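Local coordinates for protein SusD homolog (Bacteroides ovatus, PDB 4F53) that probably binds mucin O-glycans as a SusD-like outer-membrane lipoprotein with a TPR-like, largely helical fold, at residues 56-61 / 444-449; 64-69 / 258-263; 304-309 / 457-462. All blocks are in the same frame, centred on the assembly; numbering follows the deposited sequence.

Contact 1. Residues 56-61 / 444-449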
ATOM      1  N   GLY A  56      -6.255   0.108   3.675  1.00 29.00           N
ATOM      2  CA  GLY A  56      -6.898   1.409   3.543  1.00 27.01           C
ATOM      3  C   GLY A  56      -7.026   2.117   4.872  1.00 30.98           C
ATOM      4  O   GLY A  56      -6.776   3.326   4.957  1.00 31.00           O
ATOM      5  N   ALA A  57      -7.401   1.354   5.924  1.00 28.05           N
ATOM      6  CA  ALA A  57      -7.494   1.857   7.303  1.00 28.98           C
ATOM      7  C   ALA A  57      -6.105   2.227   7.871  1.00 33.80           C
ATOM      8  O   ALA A  57      -5.906   3.334   8.377  1.00 33.84           O
ATOM      9  CB  ALA A  57      -8.143   0.801   8.205  1.00 29.43           C
ATOM     10  N   PHE A  58      -5.167   1.269   7.809  1.00 30.53           N
ATOM     11  CA  PHE A  58      -3.840   1.383   8.404  1.00 29.78           C
ATOM     12  C   PHE A  58      -2.962   2.411   7.677  1.00 31.91           C
ATOM     13  O   PHE A  58      -2.122   3.030   8.331  1.00 32.14           O
ATOM     14  CB  PHE A  58      -3.148   0.005   8.488  1.00 30.47           C
ATOM     15  CG  PHE A  58      -3.816  -1.043   9.364  1.00 31.29           C
ATOM     16  CD1 PHE A  58      -4.675  -0.674  10.394  1.00 34.92           C
ATOM     17  CD2 PHE A  58      -3.547  -2.397   9.188  1.00 31.98           C
ATOM     18  CE1 PHE A  58      -5.278  -1.650  11.219  1.00 36.06           C
ATOM     19  CE2 PHE A  58      -4.146  -3.369  10.014  1.00 35.50           C
ATOM     20  CZ  PHE A  58      -5.010  -2.988  11.023  1.00 33.79           C
ATOM     21  N   SER A  59      -3.183   2.629   6.369  1.00 26.66           N
ATOM     22  CA  SER A  59      -2.432   3.635   5.593  1.00 25.72           C
ATOM     23  C   SER A  59      -2.853   5.088   5.879  1.00 29.41           C
ATOM     24  O   SER A  59      -2.130   6.011   5.508  1.00 30.31           O
ATOM     25  CB  SER A  59      -2.606   3.404   4.099  1.00 25.71           C
ATOM     26  OG  SER A  59      -3.980   3.505   3.773  1.00 29.50           O
ATOM     27  N   GLY A  60      -4.038   5.269   6.439  1.00 26.42           N
ATOM     28  CA  GLY A  60      -4.614   6.579   6.683  1.00 26.73           C
ATOM     29  C   GLY A  60      -5.447   7.096   5.529  1.00 30.65           C
ATOM     30  O   GLY A  60      -5.820   8.276   5.530  1.00 32.59           O
ATOM     31  N   TYR A  61      -5.723   6.255   4.512  1.00 26.19           N
ATOM     32  CA  TYR A  61      -6.488   6.693   3.313  1.00 25.67           C
ATOM     33  C   TYR A  61      -8.010   6.515   3.431  1.00 29.99           C
ATOM     34  O   TYR A  61      -8.757   7.314   2.879  1.00 28.26           O
ATOM     35  CB  TYR A  61      -6.074   5.899   2.062  1.00 24.95           C
ATOM     36  CG  TYR A  61      -4.685   6.138   1.504  1.00 23.76           C
ATOM     37  CD1 TYR A  61      -4.080   7.394   1.589  1.00 24.91           C
ATOM     38  CD2 TYR A  61      -4.034   5.153   0.763  1.00 21.84           C
ATOM     39  CE1 TYR A  61      -2.823   7.631   1.030  1.00 20.69           C
ATOM     40  CE2 TYR A  61      -2.764   5.370   0.233  1.00 21.33           C
ATOM     41  CZ  TYR A  61      -2.177   6.620   0.348  1.00 23.35           C
ATOM     42  OH  TYR A  61      -0.946   6.844  -0.207  1.00 24.31           O
ATOM     43  N   GLU A 444       1.191  -0.211   0.338  1.00 25.36           N
ATOM     44  CA  GLU A 444       2.503   0.435   0.260  1.00 24.30           C
ATOM     45  C   GLU A 444       2.598   1.562   1.282  1.00 27.30           C
ATOM     46  O   GLU A 444       3.614   1.651   1.965  1.00 28.55           O
ATOM     47  CB  GLU A 444       2.817   0.949  -1.182  1.00 23.59           C
ATOM     48  CG  GLU A 444       4.271   1.372  -1.372  1.00 27.26           C
ATOM     49  CD  GLU A 444       5.393   0.451  -0.883  1.00 52.29           C
ATOM     50  OE1 GLU A 444       5.235  -0.794  -0.902  1.00 48.04           O
ATOM     51  OE2 GLU A 444       6.451   0.989  -0.490  1.00 42.26           O
ATOM     52  N   SER A 445       1.564   2.402   1.381  1.00 24.18           N
ATOM     53  CA  SER A 445       1.563   3.560   2.300  1.00 24.30           C
ATOM     54  C   SER A 445       1.518   3.154   3.781  1.00 26.76           C
ATOM     55  O   SER A 445       2.083   3.876   4.598  1.00 26.68           O
ATOM     56  CB  SER A 445       0.428   4.528   1.979  1.00 24.10           C
ATOM     57  OG  SER A 445       0.782   5.144   0.755  1.00 28.02           O
ATOM     58  N   TRP A 446       0.892   2.013   4.117  1.00 24.76           N
ATOM     59  CA  TRP A 446       0.914   1.474   5.484  1.00 25.42           C
ATOM     60  C   TRP A 446       2.371   1.015   5.802  1.00 30.55           C
ATOM     61  O   TRP A 446       2.930   1.343   6.858  1.00 30.84           O
ATOM     62  CB  TRP A 446      -0.107   0.308   5.673  1.00 24.29           C
ATOM     63  CG  TRP A 446      -0.014  -0.369   7.027  1.00 25.52           C
ATOM     64  CD1 TRP A 446       0.231   0.234   8.230  1.00 28.41           C
ATOM     65  CD2 TRP A 446      -0.172  -1.778   7.310  1.00 25.98           C
ATOM     66  NE1 TRP A 446       0.228  -0.704   9.243  1.00 28.62           N
ATOM     67  CE2 TRP A 446       0.015  -1.948   8.706  1.00 29.78           C
ATOM     68  CE3 TRP A 446      -0.430  -2.923   6.513  1.00 26.91           C
ATOM     69  CZ2 TRP A 446      -0.082  -3.209   9.334  1.00 28.88           C
ATOM     70  CZ3 TRP A 446      -0.514  -4.170   7.134  1.00 28.56           C
ATOM     71  CH2 TRP A 446      -0.337  -4.307   8.523  1.00 29.57           C
ATOM     72  N   THR A 447       3.004   0.318   4.860  1.00 27.84           N
ATOM     73  CA  THR A 447       4.385  -0.139   5.041  1.00 28.21           C
ATOM     74  C   THR A 447       5.323   1.087   5.240  1.00 30.79           C
ATOM     75  O   THR A 447       6.194   1.068   6.104  1.00 31.27           O
ATOM     76  CB  THR A 447       4.793  -1.011   3.841  1.00 32.50           C
ATOM     77  OG1 THR A 447       3.940  -2.162   3.796  1.00 32.58           O
ATOM     78  CG2 THR A 447       6.218  -1.442   3.900  1.00 26.23           C
ATOM     79  N   GLU A 448       5.115   2.145   4.467  1.00 25.80           N
ATOM     80  CA  GLU A 448       5.974   3.332   4.525  1.00 25.19           C
ATOM     81  C   GLU A 448       5.729   4.156   5.790  1.00 28.06           C
ATOM     82  O   GLU A 448       6.665   4.752   6.315  1.00 27.10           O
ATOM     83  CB  GLU A 448       5.827   4.167   3.226  1.00 25.18           C
ATOM     84  CG  GLU A 448       6.522   3.430   2.071  1.00 33.92           C
ATOM     85  CD  GLU A 448       8.017   3.203   2.270  1.00 43.24           C
ATOM     86  OE1 GLU A 448       8.777   4.149   1.978  1.00 40.41           O
ATOM     87  OE2 GLU A 448       8.428   2.131   2.780  1.00 38.14           O
ATOM     88  N   TYR A 449       4.485   4.140   6.301  1.00 26.07           N
ATOM     89  CA  TYR A 449       4.121   4.809   7.545  1.00 25.54           C
ATOM     90  C   TYR A 449       4.859   4.131   8.723  1.00 28.23           C
ATOM     91  O   TYR A 449       5.451   4.803   9.589  1.00 27.09           O
ATOM     92  CB  TYR A 449       2.598   4.789   7.745  1.00 25.95           C
ATOM     93  CG  TYR A 449       2.214   5.275   9.115  1.00 28.91           C
ATOM     94  CD1 TYR A 449       2.263   6.630   9.429  1.00 31.30           C
ATOM     95  CD2 TYR A 449       1.931   4.372  10.144  1.00 29.70           C
ATOM     96  CE1 TYR A 449       1.991   7.083  10.715  1.00 34.03           C
ATOM     97  CE2 TYR A 449       1.640   4.817  11.435  1.00 30.81           C
ATOM     98  CZ  TYR A 449       1.666   6.176  11.712  1.00 38.87           C
ATOM     99  OH  TYR A 449       1.405   6.651  12.973  1.00 43.29           O
TER

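Contact 2. Residues 64-69 / 258-263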
ATOM      1  N   ASP A  64     -13.832   3.417   7.110  1.00 30.99           N
ATOM      2  CA  ASP A  64     -15.001   2.539   7.030  1.00 30.37           C
ATOM      3  C   ASP A  64     -16.241   3.346   7.438  1.00 35.74           C
ATOM      4  O   ASP A  64     -16.156   4.187   8.338  1.00 34.99           O
ATOM      5  CB  ASP A  64     -14.803   1.285   7.893  1.00 31.67           C
ATOM      6  CG  ASP A  64     -13.516   0.498   7.574  1.00 45.31           C
ATOM      7  OD1 ASP A  64     -13.198   0.332   6.360  1.00 46.05           O
ATOM      8  OD2 ASP A  64     -12.815   0.057   8.546  1.00 44.70           O
ATOM      9  N   SER A  65     -17.350   3.170   6.695  1.00 33.48           N
ATOM     10  CA  SER A  65     -18.609   3.917   6.868  1.00 33.17           C
ATOM     11  C   SER A  65     -19.832   2.978   6.815  1.00 39.35           C
ATOM     12  O   SER A  65     -20.893   3.365   6.335  1.00 39.50           O
ATOM     13  CB  SER A  65     -18.728   5.003   5.801  1.00 30.56           C
ATOM     14  OG  SER A  65     -18.657   4.434   4.506  1.00 33.31           O
ATOM     15  N   ASN A  66     -19.670   1.741   7.281  1.00 36.42           N
ATOM     16  CA  ASN A  66     -20.762   0.786   7.332  1.00 38.00           C
ATOM     17  C   ASN A  66     -21.565   1.061   8.626  1.00 43.01           C
ATOM     18  O   ASN A  66     -21.015   0.991   9.733  1.00 42.15           O
ATOM     19  CB  ASN A  66     -20.223  -0.652   7.263  1.00 37.82           C
ATOM     20  CG  ASN A  66     -21.288  -1.712   7.337  1.00 45.77           C
ATOM     21  OD1 ASN A  66     -21.875  -1.952   8.379  1.00 43.35           O
ATOM     22  ND2 ASN A  66     -21.552  -2.378   6.237  1.00 39.16           N
ATOM     23  N   LEU A  67     -22.851   1.397   8.474  1.00 40.60           N
ATOM     24  CA  LEU A  67     -23.718   1.770   9.597  1.00 43.02           C
ATOM     25  C   LEU A  67     -24.477   0.569  10.193  1.00 49.49           C
ATOM     26  O   LEU A  67     -25.276   0.751  11.105  1.00 50.42           O
ATOM     27  CB  LEU A  67     -24.715   2.869   9.154  1.00 43.64           C
ATOM     28  CG  LEU A  67     -24.143   4.059   8.361  1.00 47.87           C
ATOM     29  CD1 LEU A  67     -25.254   4.993   7.886  1.00 47.58           C
ATOM     30  CD2 LEU A  67     -23.070   4.807   9.149  1.00 50.73           C
ATOM     31  N   GLY A  68     -24.194  -0.636   9.702  1.00 47.65           N
ATOM     32  CA  GLY A  68     -24.828  -1.862  10.173  1.00 49.97           C
ATOM     33  C   GLY A  68     -24.283  -2.408  11.484  1.00 56.45           C
ATOM     34  O   GLY A  68     -23.335  -1.861  12.073  1.00 54.84           O
ATOM     35  N   THR A  69     -24.889  -3.519  11.928  1.00 55.14           N
ATOM     36  CA  THR A  69     -24.533  -4.247  13.154  1.00 57.02           C
ATOM     37  C   THR A  69     -23.961  -5.648  12.840  1.00 60.54           C
ATOM     38  O   THR A  69     -23.611  -6.377  13.767  1.00 62.89           O
ATOM     39  CB  THR A  69     -25.776  -4.365  14.079  1.00 68.69           C
ATOM     40  OG1 THR A  69     -26.913  -4.786  13.305  1.00 69.12           O
ATOM     41  CG2 THR A  69     -26.070  -3.065  14.837  1.00 64.99           C
ATOM     42  N   TRP A 258     -21.832   0.412  -2.504  1.00 36.73           N
ATOM     43  CA  TRP A 258     -22.181  -0.078  -1.163  1.00 35.95           C
ATOM     44  C   TRP A 258     -22.055   0.967  -0.077  1.00 36.85           C
ATOM     45  O   TRP A 258     -22.694   0.813   0.961  1.00 35.78           O
ATOM     46  CB  TRP A 258     -21.326  -1.282  -0.781  1.00 34.58           C
ATOM     47  CG  TRP A 258     -21.314  -2.397  -1.784  1.00 35.81           C
ATOM     48  CD1 TRP A 258     -22.295  -2.717  -2.680  1.00 39.19           C
ATOM     49  CD2 TRP A 258     -20.322  -3.422  -1.893  1.00 35.48           C
ATOM     50  NE1 TRP A 258     -21.930  -3.827  -3.405  1.00 38.39           N
ATOM     51  CE2 TRP A 258     -20.731  -4.293  -2.931  1.00 39.72           C
ATOM     52  CE3 TRP A 258     -19.105  -3.668  -1.242  1.00 35.69           C
ATOM     53  CZ2 TRP A 258     -19.974  -5.405  -3.315  1.00 38.57           C
ATOM     54  CZ3 TRP A 258     -18.353  -4.759  -1.634  1.00 37.24           C
ATOM     55  CH2 TRP A 258     -18.789  -5.616  -2.656  1.00 38.09           C
ATOM     56  N   SER A 259     -21.207   2.001  -0.277  1.00 33.21           N
ATOM     57  CA  SER A 259     -20.945   3.060   0.707  1.00 32.49           C
ATOM     58  C   SER A 259     -20.410   2.461   2.036  1.00 35.21           C
ATOM     59  O   SER A 259     -20.679   2.986   3.117  1.00 36.38           O
ATOM     60  CB  SER A 259     -22.181   3.937   0.932  1.00 36.26           C
ATOM     61  OG  SER A 259     -22.488   4.678  -0.236  1.00 46.99           O
ATOM     62  N   ASP A 260     -19.621   1.372   1.933  1.00 31.75           N
ATOM     63  CA  ASP A 260     -18.947   0.717   3.051  1.00 32.15           C
ATOM     64  C   ASP A 260     -17.708   1.498   3.447  1.00 35.80           C
ATOM     65  O   ASP A 260     -17.206   1.319   4.569  1.00 33.94           O
ATOM     66  CB  ASP A 260     -18.527  -0.728   2.688  1.00 33.70           C
ATOM     67  CG  ASP A 260     -19.603  -1.781   2.834  1.00 42.83           C
ATOM     68  OD1 ASP A 260     -20.602  -1.517   3.535  1.00 42.66           O
ATOM     69  OD2 ASP A 260     -19.437  -2.875   2.257  1.00 47.95           O
ATOM     70  N   ALA A 261     -17.202   2.338   2.512  1.00 31.88           N
ATOM     71  CA  ALA A 261     -15.984   3.129   2.688  1.00 31.67           C
ATOM     72  C   ALA A 261     -16.178   4.596   2.292  1.00 34.34           C
ATOM     73  O   ALA A 261     -16.962   4.917   1.399  1.00 33.68           O
ATOM     74  CB  ALA A 261     -14.857   2.526   1.853  1.00 31.11           C
ATOM     75  N   ARG A 262     -15.442   5.481   2.971  1.00 29.43           N
ATOM     76  CA  ARG A 262     -15.401   6.913   2.661  1.00 29.04           C
ATOM     77  C   ARG A 262     -13.949   7.361   2.720  1.00 31.60           C
ATOM     78  O   ARG A 262     -13.102   6.613   3.210  1.00 31.43           O
ATOM     79  CB  ARG A 262     -16.301   7.737   3.622  1.00 29.15           C
ATOM     80  CG  ARG A 262     -17.810   7.619   3.303  1.00 32.45           C
ATOM     81  CD  ARG A 262     -18.107   8.222   1.942  1.00 32.77           C
ATOM     82  NE  ARG A 262     -19.502   8.126   1.527  1.00 34.73           N
ATOM     83  CZ  ARG A 262     -19.991   7.171   0.737  1.00 44.86           C
ATOM     84  NH1 ARG A 262     -19.220   6.163   0.349  1.00 32.71           N
ATOM     85  NH2 ARG A 262     -21.259   7.201   0.355  1.00 36.16           N
ATOM     86  N   ILE A 263     -13.644   8.555   2.205  1.00 30.24           N
ATOM     87  CA  ILE A 263     -12.276   9.109   2.286  1.00 29.52           C
ATOM     88  C   ILE A 263     -12.003   9.422   3.766  1.00 32.25           C
ATOM     89  O   ILE A 263     -12.919   9.852   4.480  1.00 31.45           O
ATOM     90  CB  ILE A 263     -12.145  10.369   1.372  1.00 32.52           C
ATOM     91  CG1 ILE A 263     -12.391  10.024  -0.111  1.00 31.79           C
ATOM     92  CG2 ILE A 263     -10.795  11.129   1.557  1.00 33.49           C
ATOM     93  CD1 ILE A 263     -11.423   8.999  -0.751  1.00 23.12           C
TER
HETATM   94  O   HOH W   1     -14.888  -0.191   4.402  1.00 46.79           O

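Contact 3. Residues 304-309 / 457-462. With GOL (glycerol), chain F.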
ATOM      1  N   GLY A 304     -13.357  14.246   4.895  1.00 29.64           N
ATOM      2  CA  GLY A 304     -13.387  12.813   5.104  1.00 29.08           C
ATOM      3  C   GLY A 304     -14.021  12.422   6.412  1.00 35.48           C
ATOM      4  O   GLY A 304     -14.424  13.274   7.211  1.00 36.66           O
ATOM      5  N   LEU A 305     -14.118  11.123   6.633  1.00 31.38           N
ATOM      6  CA  LEU A 305     -14.670  10.580   7.862  1.00 31.68           C
ATOM      7  C   LEU A 305     -13.503  10.096   8.760  1.00 35.40           C
ATOM      8  O   LEU A 305     -12.458   9.676   8.261  1.00 31.44           O
ATOM      9  CB  LEU A 305     -15.625   9.430   7.475  1.00 31.35           C
ATOM     10  CG  LEU A 305     -16.386   8.690   8.561  1.00 34.93           C
ATOM     11  CD1 LEU A 305     -17.408   9.595   9.237  1.00 35.15           C
ATOM     12  CD2 LEU A 305     -17.060   7.478   7.977  1.00 33.66           C
ATOM     13  N   ARG A 306     -13.675  10.191  10.079  1.00 34.04           N
ATOM     14  CA  ARG A 306     -12.677   9.747  11.030  1.00 34.36           C
ATOM     15  C   ARG A 306     -12.481   8.221  10.908  1.00 37.48           C
ATOM     16  O   ARG A 306     -13.470   7.473  10.817  1.00 37.06           O
ATOM     17  CB  ARG A 306     -13.113  10.130  12.461  1.00 34.24           C
ATOM     18  CG  ARG A 306     -12.088   9.831  13.558  1.00 37.00           C
ATOM     19  CD  ARG A 306     -10.911  10.803  13.540  1.00 37.71           C
ATOM     20  NE  ARG A 306      -9.898  10.415  14.520  1.00 35.65           N
ATOM     21  CZ  ARG A 306      -9.868  10.847  15.773  1.00 47.27           C
ATOM     22  NH1 ARG A 306     -10.778  11.715  16.206  1.00 41.41           N
ATOM     23  NH2 ARG A 306      -8.943  10.408  16.606  1.00 35.29           N
ATOM     24  N   ARG A 307     -11.213   7.776  10.851  1.00 32.87           N
ATOM     25  CA  ARG A 307     -10.894   6.343  10.807  1.00 31.72           C
ATOM     26  C   ARG A 307     -10.991   5.774  12.216  1.00 35.98           C
ATOM     27  O   ARG A 307     -10.698   6.492  13.181  1.00 36.17           O
ATOM     28  CB  ARG A 307      -9.491   6.090  10.236  1.00 27.09           C
ATOM     29  CG  ARG A 307      -9.281   6.504   8.786  1.00 25.40           C
ATOM     30  CD  ARG A 307      -7.819   6.325   8.377  1.00 33.66           C
ATOM     31  NE  ARG A 307      -6.970   7.229   9.162  1.00 29.88           N
ATOM     32  CZ  ARG A 307      -6.110   6.843  10.091  1.00 40.66           C
ATOM     33  NH1 ARG A 307      -5.851   5.553  10.271  1.00 28.91           N
ATOM     34  NH2 ARG A 307      -5.466   7.743  10.816  1.00 27.47           N
ATOM     35  N   GLY A 308     -11.370   4.503  12.328  1.00 31.48           N
ATOM     36  CA  GLY A 308     -11.447   3.837  13.616  1.00 32.23           C
ATOM     37  C   GLY A 308     -12.676   4.125  14.452  1.00 37.32           C
ATOM     38  O   GLY A 308     -12.628   3.964  15.673  1.00 38.05           O
ATOM     39  N   ILE A 309     -13.784   4.537  13.823  1.00 34.50           N
ATOM     40  CA  ILE A 309     -15.057   4.718  14.547  1.00 35.64           C
ATOM     41  C   ILE A 309     -15.572   3.300  14.860  1.00 40.21           C
ATOM     42  O   ILE A 309     -15.566   2.446  13.975  1.00 39.17           O
ATOM     43  CB  ILE A 309     -16.088   5.573  13.759  1.00 37.33           C
ATOM     44  CG1 ILE A 309     -15.581   7.024  13.539  1.00 36.66           C
ATOM     45  CG2 ILE A 309     -17.467   5.539  14.451  1.00 35.90           C
ATOM     46  CD1 ILE A 309     -16.381   7.834  12.470  1.00 31.03           C
ATOM     47  N   LEU A 457      -0.483  10.710  11.355  1.00 33.50           N
ATOM     48  CA  LEU A 457      -1.897  10.375  11.241  1.00 33.24           C
ATOM     49  C   LEU A 457      -2.595  10.541  12.585  1.00 38.43           C
ATOM     50  O   LEU A 457      -1.945  10.536  13.640  1.00 38.66           O
ATOM     51  CB  LEU A 457      -2.079   8.907  10.760  1.00 32.81           C
ATOM     52  CG  LEU A 457      -1.548   8.516   9.370  1.00 33.51           C
ATOM     53  CD1 LEU A 457      -1.620   7.010   9.195  1.00 31.43           C
ATOM     54  CD2 LEU A 457      -2.310   9.255   8.266  1.00 31.75           C
HETATM   55  N   MSE A 458      -3.921  10.700  12.553  1.00 33.28           N
HETATM   56  CA  MSE A 458      -4.692  10.751  13.786  1.00 32.46           C
HETATM   57  C   MSE A 458      -4.790   9.337  14.357  1.00 37.89           C
HETATM   58  O   MSE A 458      -4.826   8.377  13.579  1.00 37.26           O
HETATM   59  CB  MSE A 458      -6.090  11.327  13.527  1.00 33.24           C
HETATM   60  CG  MSE A 458      -6.102  12.832  13.588  1.00 38.77           C
HETATM   61 SE   MSE A 458      -7.826  13.621  13.161  0.75 45.44          SE
HETATM   62  CE  MSE A 458      -7.847  13.338  11.243  1.00 39.19           C
ATOM     63  N   PRO A 459      -4.824   9.135  15.684  1.00 35.21           N
ATOM     64  CA  PRO A 459      -5.046   7.773  16.169  1.00 34.97           C
ATOM     65  C   PRO A 459      -6.488   7.335  15.858  1.00 38.28           C
ATOM     66  O   PRO A 459      -7.366   8.187  15.613  1.00 38.14           O
ATOM     67  CB  PRO A 459      -4.791   7.902  17.666  1.00 38.12           C
ATOM     68  CG  PRO A 459      -5.194   9.302  17.988  1.00 43.02           C
ATOM     69  CD  PRO A 459      -4.795  10.115  16.797  1.00 37.57           C
HETATM   70  N   MSE A 460      -6.740   6.025  15.868  1.00 33.29           N
HETATM   71  CA  MSE A 460      -8.087   5.474  15.677  1.00 32.87           C
HETATM   72  C   MSE A 460      -9.033   6.027  16.728  1.00 39.52           C
HETATM   73  O   MSE A 460      -8.636   6.132  17.877  1.00 42.74           O
HETATM   74  CB  MSE A 460      -8.063   3.931  15.714  1.00 33.87           C
HETATM   75  CG  MSE A 460      -7.216   3.339  14.605  1.00 36.81           C
HETATM   76 SE   MSE A 460      -7.765   3.838  12.814  0.75 39.77          SE
HETATM   77  CE  MSE A 460      -6.597   2.550  11.834  1.00 33.34           C
ATOM     78  N   ALA A 461     -10.266   6.433  16.331  1.00 37.57           N
ATOM     79  CA  ALA A 461     -11.261   7.008  17.247  1.00 38.75           C
ATOM     80  C   ALA A 461     -11.559   6.063  18.441  1.00 45.04           C
ATOM     81  O   ALA A 461     -11.690   6.515  19.576  1.00 45.43           O
ATOM     82  CB  ALA A 461     -12.544   7.315  16.500  1.00 38.84           C
ATOM     83  N   ALA A 462     -11.628   4.755  18.159  1.00 41.73           N
ATOM     84  CA  ALA A 462     -11.856   3.686  19.112  1.00 42.61           C
ATOM     85  C   ALA A 462     -10.791   2.598  18.941  1.00 47.08           C
ATOM     86  O   ALA A 462     -10.677   1.982  17.885  1.00 45.93           O
ATOM     87  CB  ALA A 462     -13.246   3.101  18.930  1.00 43.76           C
TER
HETATM   88  C1  GOL F 604      -1.617   6.679  15.094  1.00 58.29           C
HETATM   89  O1  GOL F 604      -1.566   8.113  15.090  1.00 57.79           O
HETATM   90  C2  GOL F 604      -1.876   6.076  13.731  1.00 56.32           C
HETATM   91  O2  GOL F 604      -0.926   5.038  13.476  1.00 53.45           O
HETATM   92  C3  GOL F 604      -3.272   5.504  13.616  1.00 54.63           C
HETATM   93  O3  GOL F 604      -3.561   5.176  12.259  1.00 51.79           O
HETATM   94  O   HOH W   2      -8.641   8.239  12.964  1.00 37.85           O

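Contact 1. Residues 56-61 / 444-449
The last turn of helix 44-58, closed by a Schellman motif, lies against the flank of helix 442-452, a worked example of a helix end held by an aromatic pair and a pair of hydroxyls. Gly60 leaves the helical conformation with a phi of 90°, where a side chain would jam against the carbonyl O of Ser59; weak bonds from Gly60 N and Tyr61 N reach back to Ala57 O and Gly56 O. The backbones come closest at Ser59 and Trp446, whose CA atoms are 4.0 Å apart. Phe58 and Trp446 make the largest apolar contribution, running alongside each other and pointing the same way. With CG anti to its backbone N (chi1 174°), Trp446 presents one indole face to Phe58. Phe58 CB sits almost directly over the five-membered ring, 3.4 Å from its centroid, in a CH-pi contact. Further out, Phe58 CD2 lies 3.6 Å from Trp446 CZ2, the phenyl ring being tilted at 49° to the six-membered ring. A hydrogen bond from Trp446 NE1 to Ala475 O would tend to limit rotation of the indole. Tip to tip, Tyr61 OH and Ser445 OG approach to 2.6 Å, and the buried phenol oxygen is also hydrogen-bonded to Trp435 O. Ser59 packs through its CB, 3.9 Å from Ser445 CB, while its OG turns back to hydrogen-bond Ala55 O in the last turn of helix 44-58. An alanine at Trp446 would remove the surface beneath Phe58 and the bond to Ala475 O, and would probably leave the helix end less firmly seated. Helix 423-438 borders the hydroxyl side through Trp435 and Asn438, loop residues Tyr75 and Ala475 touch Phe58, and strand 62-64 follows directly on the turn.

Contact 2. Residues 64-69 / 258-263
Two successive backbone carbonyls, those of Ser259 and Asp260, are both engaged by one residue, Ser65, and in each case the donor stands above the carbonyl plane. Ser65 N reaches Asp260 O at 2.8 Å along an almost straight N-H line of 176°. Ser65 OG, in the crowded position between its own backbone N and carbonyl carbon (chi1 57°), donates to Ser259 O at 2.8 Å. The carbonyl of Asp260 takes a second proton from an ordered water, which also donates to Asp64 OD1, 2.6 Å away; the other carboxylate oxygen of Asp64 forms a salt bridge with Arg74. Alongside, Asn66 ND2 donates to Asp260 OD1 at 3.0 Å; OD1 lies close to the amide plane, whereas ND2 stands above the carboxylate plane. Asn66 OD1 is turned to Gly68 N in an Asx turn, so the amide is held at both its ends. Arg262 lays CG against Ser65 CB at 3.7 Å, then bends to place NH1 on Ala261 O and NH2 on Ser259 OG. Asp64 and Ala261 form an antiparallel non-hydrogen-bonded pair between the short strands 62-64 and 261-263. Their side chains share the face of this two-stranded sheet that meets Leu53 and Cys52 of helix 44-58, while helix 250-257 leads into the turn at Ser259.

Contact 3. Residues 304-309 / 457-462
An ordered water is the best-held polar centre, gripped by three bonds: it accepts from Arg306 NE at 3.0 Å and donates to Arg307 O and Pro459 O. Pro459 O is in turn met by Arg306 NH2 at 2.9 Å, close to the guanidinium plane, so water and carbonyl both lie at the edge of that group. SE of the selenomethionine at Met458 and Ala461 CA approach the two opposite faces of this guanidinium, both toward the rim. The two segments are irregular loops lying side by side in a largely helical, TPR-like protein, joined by backbone bonds: Ala461 N reaches Arg307 O on a lone pair at 3.2 Å, and Ala462 N reaches Gly308 O at 2.8 Å. Gly308 has a positive phi, and a CB there would stand only 2.5 Å from Met460 CB, leaving no room for a side chain. Arg307 crosses Met460, also a selenomethionine, whose CE lies 3.5 Å from Arg307 NH1. Arg307 NE forms a salt bridge with Asp266, and NH2 bonds weakly to Met458 O. A glycerol, probably from the crystallisation liquor, accepts from Arg307 NH1 through its O3, 3.1 Å away.

How the contacts relate
Along the chain the first halves of contacts 1 and 2 follow one another, at the end of helix 44-58 and just beyond it through strand 62-64; then come 258-263, 304-309, 444-449 and 457-462. Contact 2 thus falls within the span bridged by contact 1, whereas contacts 1 and 3 interleave. The centres of contacts 1 and 2 are about 18 Å apart, and that of contact 3 is about 13 Å from each. Contact 3 touches both: Arg307 NH1 probably bonds to Ala57 O in helix 44-58, and Leu305 N to Ile263 O in strand 261-263. Contact 3 thereby joins the two-stranded sheet of contact 2 to the buried helix end of contact 1.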